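Local coordinates for protein beta-agarase D (Zobellia galactanivorans, PDB 4ASM) that hydrolyses the beta-1,4-linkages of agarose at random positions along the chain, with retention of the anomeric configuration, through its family GH16 catalytic domain, at residues D34-V45 with M80-L91; I93-K103 with R115-I123. All blocks are in the same frame, centred on the assembly; numbering follows the deposited sequence.

Contact 1 (D34-V45 with M80-L91); sequences DFNYTFNPTNNV and MQNHVAVSGGNL. With CA (calcium ion), chain B.
Leu-91 CB sits 3.5 Å from the centroid of the Phe-35 ring, almost on the ring normal, in a CH-pi contact. Next to it Val-86 serves two aromatics: its CG1 lies over one face of the Tyr-37 ring, displaced toward the rim, and also meets Phe-35 CB at 3.8 Å. The valine gets there with CG1 anti to the backbone N (chi1 -177°), which turns this methyl toward the 34-45 loop. In this beta-sandwich of the GH16 jelly-roll type, the loop is laid along the hairpin of strands 84-87 and 90-96, whose tight type I' turn runs from Ser-87 to Asn-90. Phe-48 of strand 47-48 touches Val-86 and Val-84.

A single antiparallel bridge ties loop to strand: Phe-39 N reaches Val-86 O at 2.8 Å, and Val-86 N returns a bond to Phe-39 O. Beyond it Pro-41 packs its CD against Ala-85 CB at 3.7 Å. The hydroxyl of Tyr-37 is bonded to Asp-33, the residue just before Asp-34.

Water fills in where direct backbone pairing stops. One molecule donates to both Phe-35 O and Tyr-37 O while accepting from Gly-89 N, thereby joining loop and turn. At the far end Thr-42 OG1 closes an ST turn by accepting from Asn-44 N. At the other, calcium draws together Asp-34 O, Asn-36 OD1 and Gly-89 O, with Asp-9 and Asp-354 completing the protein ligands; Gly-89 O binds the ion at 2.4 Å.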
# COMPACT_ATOMS: atom_id res chain seq x y z
N ASP A 34 -7.03 -1.74 17.52
CA ASP A 34 -8.20 -2.49 17.05
C ASP A 34 -9.49 -1.66 16.90
O ASP A 34 -10.57 -2.23 16.68
CB ASP A 34 -8.43 -3.84 17.79
CG ASP A 34 -8.64 -3.70 19.28
OD1 ASP A 34 -8.64 -2.56 19.80
OD2 ASP A 34 -8.81 -4.78 19.93
N PHE A 35 -9.36 -0.33 16.98
CA PHE A 35 -10.39 0.62 16.52
C PHE A 35 -11.78 0.41 17.11
O PHE A 35 -12.77 0.52 16.40
CB PHE A 35 -10.50 0.59 14.98
CG PHE A 35 -9.24 1.04 14.26
CD1 PHE A 35 -8.77 2.33 14.44
CD2 PHE A 35 -8.57 0.19 13.37
CE1 PHE A 35 -7.63 2.77 13.78
CE2 PHE A 35 -7.43 0.64 12.69
CZ PHE A 35 -6.96 1.92 12.90
N ASN A 36 -11.85 0.17 18.42
CA ASN A 36 -13.15 -0.17 19.03
C ASN A 36 -13.79 0.99 19.82
O ASN A 36 -14.88 0.86 20.40
CB ASN A 36 -13.04 -1.47 19.81
CG ASN A 36 -12.79 -2.66 18.89
OD1 ASN A 36 -13.15 -2.63 17.70
ND2 ASN A 36 -12.15 -3.70 19.41
N TYR A 37 -13.14 2.13 19.73
CA TYR A 37 -13.53 3.36 20.39
C TYR A 37 -14.29 4.25 19.42
O TYR A 37 -14.50 3.89 18.25
CB TYR A 37 -12.27 4.05 20.93
CG TYR A 37 -11.18 4.28 19.89
CD1 TYR A 37 -10.24 3.28 19.60
CD2 TYR A 37 -11.09 5.48 19.20
CE1 TYR A 37 -9.24 3.49 18.64
CE2 TYR A 37 -10.12 5.69 18.23
CZ TYR A 37 -9.19 4.70 17.98
OH TYR A 37 -8.22 4.93 17.03
N THR A 38 -14.71 5.42 19.91
CA THR A 38 -15.37 6.41 19.09
C THR A 38 -14.42 7.56 18.80
O THR A 38 -13.80 8.11 19.71
CB THR A 38 -16.68 6.92 19.76
OG1 THR A 38 -17.60 5.82 19.85
CG2 THR A 38 -17.31 8.05 18.96
N PHE A 39 -14.26 7.87 17.52
CA PHE A 39 -13.65 9.11 17.08
C PHE A 39 -14.60 9.70 16.05
O PHE A 39 -14.77 9.14 14.96
CB PHE A 39 -12.25 8.88 16.48
CG PHE A 39 -11.72 10.09 15.74
CD1 PHE A 39 -11.59 11.31 16.39
CD2 PHE A 39 -11.35 10.00 14.40
CE1 PHE A 39 -11.13 12.44 15.72
CE2 PHE A 39 -10.90 11.12 13.71
CZ PHE A 39 -10.77 12.35 14.37
N ASN A 40 -15.27 10.79 16.40
CA ASN A 40 -16.18 11.43 15.46
C ASN A 40 -15.40 12.31 14.49
O ASN A 40 -14.44 12.96 14.88
CB ASN A 40 -17.28 12.23 16.17
CG ASN A 40 -18.32 11.34 16.84
OD1 ASN A 40 -18.28 11.17 18.05
ND2 ASN A 40 -19.24 10.77 16.05
N PRO A 41 -15.82 12.31 13.21
CA PRO A 41 -15.06 13.02 12.21
C PRO A 41 -15.07 14.53 12.47
O PRO A 41 -16.06 15.06 13.00
CB PRO A 41 -15.80 12.71 10.90
CG PRO A 41 -17.19 12.34 11.32
CD PRO A 41 -17.01 11.65 12.62
N THR A 42 -13.98 15.19 12.10
CA THR A 42 -13.82 16.63 12.30
C THR A 42 -12.98 17.23 11.18
O THR A 42 -12.07 16.56 10.67
CB THR A 42 -13.17 16.93 13.69
OG1 THR A 42 -12.91 18.33 13.81
CG2 THR A 42 -11.85 16.17 13.85
N ASN A 43 -13.27 18.48 10.81
CA ASN A 43 -12.47 19.27 9.86
C ASN A 43 -11.11 19.67 10.43
O ASN A 43 -10.22 20.05 9.70
CB ASN A 43 -13.20 20.59 9.48
CG ASN A 43 -14.39 20.39 8.55
OD1 ASN A 43 -14.35 19.59 7.62
ND2 ASN A 43 -15.45 21.17 8.78
N ASN A 44 -10.97 19.63 11.76
CA ASN A 44 -9.72 20.02 12.38
C ASN A 44 -8.68 18.92 12.26
O ASN A 44 -9.03 17.74 12.26
CB ASN A 44 -9.93 20.38 13.85
CG ASN A 44 -10.94 21.49 14.03
OD1 ASN A 44 -10.94 22.46 13.28
ND2 ASN A 44 -11.83 21.32 15.00
N VAL A 45 -7.42 19.32 12.16
CA VAL A 45 -6.31 18.36 12.24
C VAL A 45 -6.13 18.00 13.71
O VAL A 45 -5.81 18.87 14.54
CB VAL A 45 -4.99 18.95 11.72
CG1 VAL A 45 -3.87 17.90 11.86
CG2 VAL A 45 -5.15 19.39 10.28
N MET A 80 -9.01 15.02 2.93
CA MET A 80 -9.85 15.86 3.77
C MET A 80 -9.91 15.31 5.19
O MET A 80 -10.16 14.12 5.41
CB MET A 80 -11.26 15.97 3.19
CG MET A 80 -12.00 17.19 3.72
SD MET A 80 -13.56 17.39 2.92
CE MET A 80 -14.22 18.70 3.91
N GLN A 81 -9.69 16.19 6.17
CA GLN A 81 -9.64 15.78 7.56
C GLN A 81 -10.91 15.06 7.99
O GLN A 81 -10.84 14.08 8.74
CB GLN A 81 -9.39 16.99 8.48
CG GLN A 81 -7.91 17.27 8.78
CD GLN A 81 -7.09 17.60 7.53
OE1 GLN A 81 -7.09 18.73 7.05
NE2 GLN A 81 -6.39 16.59 6.99
N ASN A 82 -12.07 15.55 7.54
CA ASN A 82 -13.33 15.01 8.08
C ASN A 82 -13.82 13.73 7.41
O ASN A 82 -14.94 13.28 7.67
CB ASN A 82 -14.44 16.08 8.12
CG ASN A 82 -15.01 16.39 6.77
OD1 ASN A 82 -14.55 15.88 5.74
ND2 ASN A 82 -16.03 17.24 6.75
N HIS A 83 -12.98 13.15 6.54
CA HIS A 83 -13.29 11.85 5.90
C HIS A 83 -12.63 10.67 6.62
O HIS A 83 -12.28 9.67 6.01
CB HIS A 83 -12.91 11.90 4.41
CG HIS A 83 -13.91 12.61 3.55
ND1 HIS A 83 -14.54 13.77 3.95
CD2 HIS A 83 -14.46 12.27 2.36
CE1 HIS A 83 -15.40 14.14 3.01
NE2 HIS A 83 -15.37 13.25 2.04
N VAL A 84 -12.51 10.80 7.94
CA VAL A 84 -11.86 9.82 8.82
C VAL A 84 -12.70 9.76 10.08
O VAL A 84 -13.04 10.79 10.65
CB VAL A 84 -10.45 10.32 9.25
CG1 VAL A 84 -9.84 9.37 10.27
CG2 VAL A 84 -9.53 10.50 8.03
N ALA A 85 -13.06 8.55 10.49
CA ALA A 85 -13.75 8.36 11.79
C ALA A 85 -13.42 6.98 12.33
O ALA A 85 -12.95 6.09 11.61
CB ALA A 85 -15.25 8.51 11.61
N VAL A 86 -13.67 6.78 13.63
CA VAL A 86 -13.60 5.44 14.19
C VAL A 86 -14.94 5.22 14.86
O VAL A 86 -15.37 6.05 15.66
CB VAL A 86 -12.42 5.26 15.18
CG1 VAL A 86 -12.33 3.82 15.70
CG2 VAL A 86 -11.12 5.66 14.49
N SER A 87 -15.61 4.12 14.50
CA SER A 87 -16.92 3.78 15.07
C SER A 87 -17.34 2.40 14.63
O SER A 87 -16.92 1.91 13.58
CB SER A 87 -18.01 4.80 14.70
OG SER A 87 -18.19 4.86 13.30
N GLY A 88 -18.15 1.73 15.46
CA GLY A 88 -18.71 0.43 15.08
C GLY A 88 -17.66 -0.66 15.03
O GLY A 88 -17.88 -1.72 14.43
N GLY A 89 -16.52 -0.41 15.66
CA GLY A 89 -15.42 -1.37 15.70
C GLY A 89 -14.40 -1.21 14.57
O GLY A 89 -13.46 -1.98 14.49
N ASN A 90 -14.59 -0.22 13.72
CA ASN A 90 -13.71 -0.04 12.56
C ASN A 90 -13.21 1.39 12.44
O ASN A 90 -13.94 2.34 12.73
CB ASN A 90 -14.47 -0.32 11.25
CG ASN A 90 -15.01 -1.72 11.14
OD1 ASN A 90 -14.26 -2.70 11.09
ND2 ASN A 90 -16.35 -1.84 11.07
N LEU A 91 -11.98 1.53 11.94
CA LEU A 91 -11.60 2.77 11.27
C LEU A 91 -12.43 2.89 9.98
O LEU A 91 -12.53 1.93 9.22
CB LEU A 91 -10.11 2.72 10.93
CG LEU A 91 -9.54 3.84 10.06
CD1 LEU A 91 -9.50 5.21 10.78
CD2 LEU A 91 -8.16 3.45 9.53
CA CA B . -12.18 -3.60 15.63
O HOH W 1 -15.24 1.74 16.83
O HOH W 2 -11.86 13.30 11.15
O HOH W 3 -12.34 18.39 6.76
O HOH W 4 -8.03 20.88 8.29
O HOH W 5 -14.36 -4.61 15.97

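Contact 2 (I93-K103 with R115-I123); sequences IWASRIPGATK and RPETRAGCI
Antiparallel strand pairing, interrupted by a bulging loop, joins Ile-93 to Lys-103 with Arg-115 to Ile-123 near the edge of the catalytic domain. Ser-96 and Arg-119 form a hydrogen-bonded pair, with Arg-119 N donating to Ser-96 O at 2.8 Å and Ser-96 N answering to Arg-119 O. Farther along, Lys-103 and Arg-115 are paired in the same way. Three more residues separate Ser-96 from Lys-103 than separate Arg-115 from Arg-119, and the surplus bows outward through the type II turn of Ile-98 to Ala-101. Glu-117 N to Ala-101 O, 3.0 Å, closes the base of the bow, and a water linking Ile-98 N with Glu-117 O spans its other side.

The same strand 112-125 thus pairs first with its hairpin partner 102-106 and then with 90-96, a run of antiparallel neighbours within the jelly-roll sandwich of GH16 enzymes. On the buried side Ile-93 CD1 meets Ile-123 CG2 at 4.0 Å, while Ile-93 CG2 rests 3.4 Å from Gly-121 O, beside a residue that has no side chain.

Two arginines bridge the strands, one on each face: Arg-119 on the side of Ser-96, Arg-97 on the side of Thr-118. Arg-119 bends at chi3 (-53°) and presents NE and NH2 to Ser-96 OG, 2.9 Å from NE, with the oxygen nearly in the guanidinium plane; Ile-98 CG1 lies over one face of the group, toward its rim. The serine hydroxyl is also bonded to His-83. Arg-97, bent at chi2, passes its guanidinium over Pro-116 CB and sends NE to Thr-118 OG1 at 3.1 Å, with the hydroxyl oxygen lying 26° out of the guanidinium plane. Asp-327 is a second partner of that hydroxyl, and Pro-338 O takes up Arg-97 NH1.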
# COMPACT_ATOMS: atom_id res chain seq x y z
N ILE A 93 -12.60 5.21 6.55
CA ILE A 93 -11.99 6.24 5.70
C ILE A 93 -12.74 6.20 4.39
O ILE A 93 -12.77 5.17 3.73
CB ILE A 93 -10.48 5.99 5.49
CG1 ILE A 93 -9.74 6.28 6.79
CG2 ILE A 93 -9.91 6.92 4.40
CD1 ILE A 93 -8.22 6.06 6.72
N TRP A 94 -13.36 7.31 4.01
CA TRP A 94 -14.22 7.28 2.83
C TRP A 94 -13.89 8.35 1.82
O TRP A 94 -13.00 9.18 2.03
CB TRP A 94 -15.70 7.36 3.24
CG TRP A 94 -16.13 8.61 3.92
CD1 TRP A 94 -16.73 9.69 3.33
CD2 TRP A 94 -16.03 8.91 5.31
NE1 TRP A 94 -17.03 10.64 4.28
CE2 TRP A 94 -16.60 10.19 5.51
CE3 TRP A 94 -15.52 8.22 6.43
CZ2 TRP A 94 -16.66 10.81 6.76
CZ3 TRP A 94 -15.57 8.84 7.68
CH2 TRP A 94 -16.15 10.12 7.83
N ALA A 95 -14.61 8.29 0.70
CA ALA A 95 -14.48 9.24 -0.37
C ALA A 95 -15.84 9.84 -0.67
O ALA A 95 -16.87 9.19 -0.46
CB ALA A 95 -13.94 8.53 -1.60
N SER A 96 -15.82 11.07 -1.19
CA SER A 96 -17.04 11.73 -1.65
C SER A 96 -16.68 12.75 -2.72
O SER A 96 -15.50 13.02 -2.94
CB SER A 96 -17.75 12.45 -0.48
OG SER A 96 -16.99 13.58 -0.07
N ARG A 97 -17.69 13.30 -3.38
CA ARG A 97 -17.46 14.37 -4.34
C ARG A 97 -18.43 15.51 -4.08
O ARG A 97 -19.60 15.29 -3.72
CB ARG A 97 -17.66 13.87 -5.77
CG ARG A 97 -16.66 12.80 -6.21
CD ARG A 97 -16.21 13.06 -7.63
NE ARG A 97 -15.24 12.08 -8.13
CZ ARG A 97 -15.57 10.98 -8.80
NH1 ARG A 97 -16.85 10.68 -9.03
NH2 ARG A 97 -14.61 10.19 -9.25
N ILE A 98 -17.95 16.73 -4.31
CA ILE A 98 -18.77 17.94 -4.23
C ILE A 98 -19.19 18.30 -5.66
O ILE A 98 -18.34 18.32 -6.56
CB ILE A 98 -17.95 19.10 -3.60
CG1 ILE A 98 -17.82 18.94 -2.08
CG2 ILE A 98 -18.55 20.47 -3.96
CD1 ILE A 98 -19.13 19.11 -1.28
N PRO A 99 -20.51 18.54 -5.89
CA PRO A 99 -20.90 18.83 -7.28
C PRO A 99 -20.13 20.01 -7.88
O PRO A 99 -19.97 21.06 -7.23
CB PRO A 99 -22.40 19.14 -7.18
CG PRO A 99 -22.86 18.53 -5.90
CD PRO A 99 -21.67 18.49 -4.97
N GLY A 100 -19.61 19.84 -9.09
CA GLY A 100 -18.89 20.89 -9.81
C GLY A 100 -17.43 21.08 -9.43
O GLY A 100 -16.74 21.91 -10.03
N ALA A 101 -16.96 20.35 -8.41
CA ALA A 101 -15.58 20.48 -7.97
C ALA A 101 -14.71 19.61 -8.86
O ALA A 101 -15.01 18.43 -9.10
CB ALA A 101 -15.42 20.07 -6.49
N THR A 102 -13.64 20.20 -9.37
CA THR A 102 -12.69 19.51 -10.24
C THR A 102 -11.26 19.73 -9.76
O THR A 102 -10.98 20.64 -8.95
CB THR A 102 -12.80 20.00 -11.71
OG1 THR A 102 -12.46 21.39 -11.76
CG2 THR A 102 -14.20 19.81 -12.25
N LYS A 103 -10.34 18.89 -10.23
CA LYS A 103 -8.93 19.04 -9.89
C LYS A 103 -8.07 18.70 -11.07
O LYS A 103 -8.34 17.72 -11.78
CB LYS A 103 -8.53 18.20 -8.66
CG LYS A 103 -7.03 18.26 -8.32
CD LYS A 103 -6.74 17.76 -6.92
CE LYS A 103 -5.26 17.85 -6.56
NZ LYS A 103 -5.07 17.57 -5.11
N ARG A 115 -10.20 16.34 -13.87
CA ARG A 115 -11.24 15.35 -13.63
C ARG A 115 -12.02 15.81 -12.41
O ARG A 115 -11.55 16.69 -11.69
CB ARG A 115 -10.62 13.96 -13.38
CG ARG A 115 -9.90 13.33 -14.57
CD ARG A 115 -10.86 12.95 -15.66
NE ARG A 115 -10.17 12.28 -16.77
CZ ARG A 115 -9.62 12.88 -17.84
NH1 ARG A 115 -9.64 14.20 -17.99
NH2 ARG A 115 -9.03 12.13 -18.76
N PRO A 116 -13.21 15.23 -12.17
CA PRO A 116 -13.90 15.51 -10.91
C PRO A 116 -13.02 15.25 -9.70
O PRO A 116 -12.30 14.24 -9.65
CB PRO A 116 -15.07 14.52 -10.92
CG PRO A 116 -15.36 14.28 -12.38
CD PRO A 116 -13.98 14.30 -13.02
N GLU A 117 -13.05 16.16 -8.74
CA GLU A 117 -12.24 16.01 -7.54
C GLU A 117 -12.82 14.97 -6.61
O GLU A 117 -14.02 14.94 -6.35
CB GLU A 117 -12.10 17.34 -6.79
CG GLU A 117 -11.26 17.21 -5.53
CD GLU A 117 -10.88 18.54 -4.93
OE1 GLU A 117 -10.12 19.29 -5.59
OE2 GLU A 117 -11.32 18.81 -3.80
N THR A 118 -11.97 14.10 -6.10
CA THR A 118 -12.40 13.07 -5.15
C THR A 118 -11.84 13.40 -3.78
O THR A 118 -10.63 13.34 -3.55
CB THR A 118 -11.93 11.68 -5.58
OG1 THR A 118 -12.48 11.40 -6.88
CG2 THR A 118 -12.44 10.64 -4.59
N ARG A 119 -12.75 13.73 -2.87
CA ARG A 119 -12.37 14.00 -1.49
C ARG A 119 -12.19 12.66 -0.81
O ARG A 119 -12.98 11.75 -1.02
CB ARG A 119 -13.47 14.81 -0.79
CG ARG A 119 -13.87 16.09 -1.56
CD ARG A 119 -14.77 17.01 -0.73
NE ARG A 119 -15.93 16.32 -0.17
CZ ARG A 119 -16.79 16.87 0.68
NH1 ARG A 119 -16.64 18.15 1.05
NH2 ARG A 119 -17.81 16.15 1.14
N ALA A 120 -11.16 12.54 0.03
CA ALA A 120 -10.86 11.23 0.65
C ALA A 120 -10.08 11.39 1.95
O ALA A 120 -9.33 12.32 2.11
CB ALA A 120 -10.04 10.38 -0.33
N GLY A 121 -10.20 10.42 2.83
CA GLY A 121 -9.46 10.50 4.09
C GLY A 121 -8.03 9.96 3.98
O GLY A 121 -7.72 9.14 3.10
N CYS A 122 -7.19 10.39 4.90
CA CYS A 122 -5.80 9.95 4.98
C CYS A 122 -5.37 10.11 6.42
O CYS A 122 -5.59 11.19 6.99
CB CYS A 122 -4.92 10.81 4.06
SG CYS A 122 -3.21 10.23 3.94
N ILE A 123 -4.77 9.07 6.99
CA ILE A 123 -4.27 9.16 8.36
C ILE A 123 -2.84 8.68 8.45
O ILE A 123 -2.39 7.88 7.62
CB ILE A 123 -5.16 8.36 9.36
CG1 ILE A 123 -4.99 6.85 9.16
CG2 ILE A 123 -6.62 8.78 9.22
CD1 ILE A 123 -5.79 6.03 10.18
O HOH W 6 -12.16 11.55 -10.46
O HOH W 7 -15.13 16.97 -4.62

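In the fold
Contacts 1 and 2 follow one another along the chain, their centres about 17 Å apart, and meet through strand 90-96, which pairs along one edge first with 84-87 and then with 112-125, its other edge pairing with 350-362. Among the direct links, His-83 NE2 lies 2.7 Å from Ser-96 OG, a probable hydrogen bond; Met-80 N is 2.8 Å from Ala-120 O; and Val-84 CG1 packs 3.4 Å from Ile-123 CG2. Residues 80-90 of contact 1 are assigned to substrate binding by similarity, and contact 2 touches that region through His-83. It approaches another inferred substrate residue: the side chains of Cys-122 and Glu-326 are about 6 Å apart. Calcium sits at the far end of contact 1.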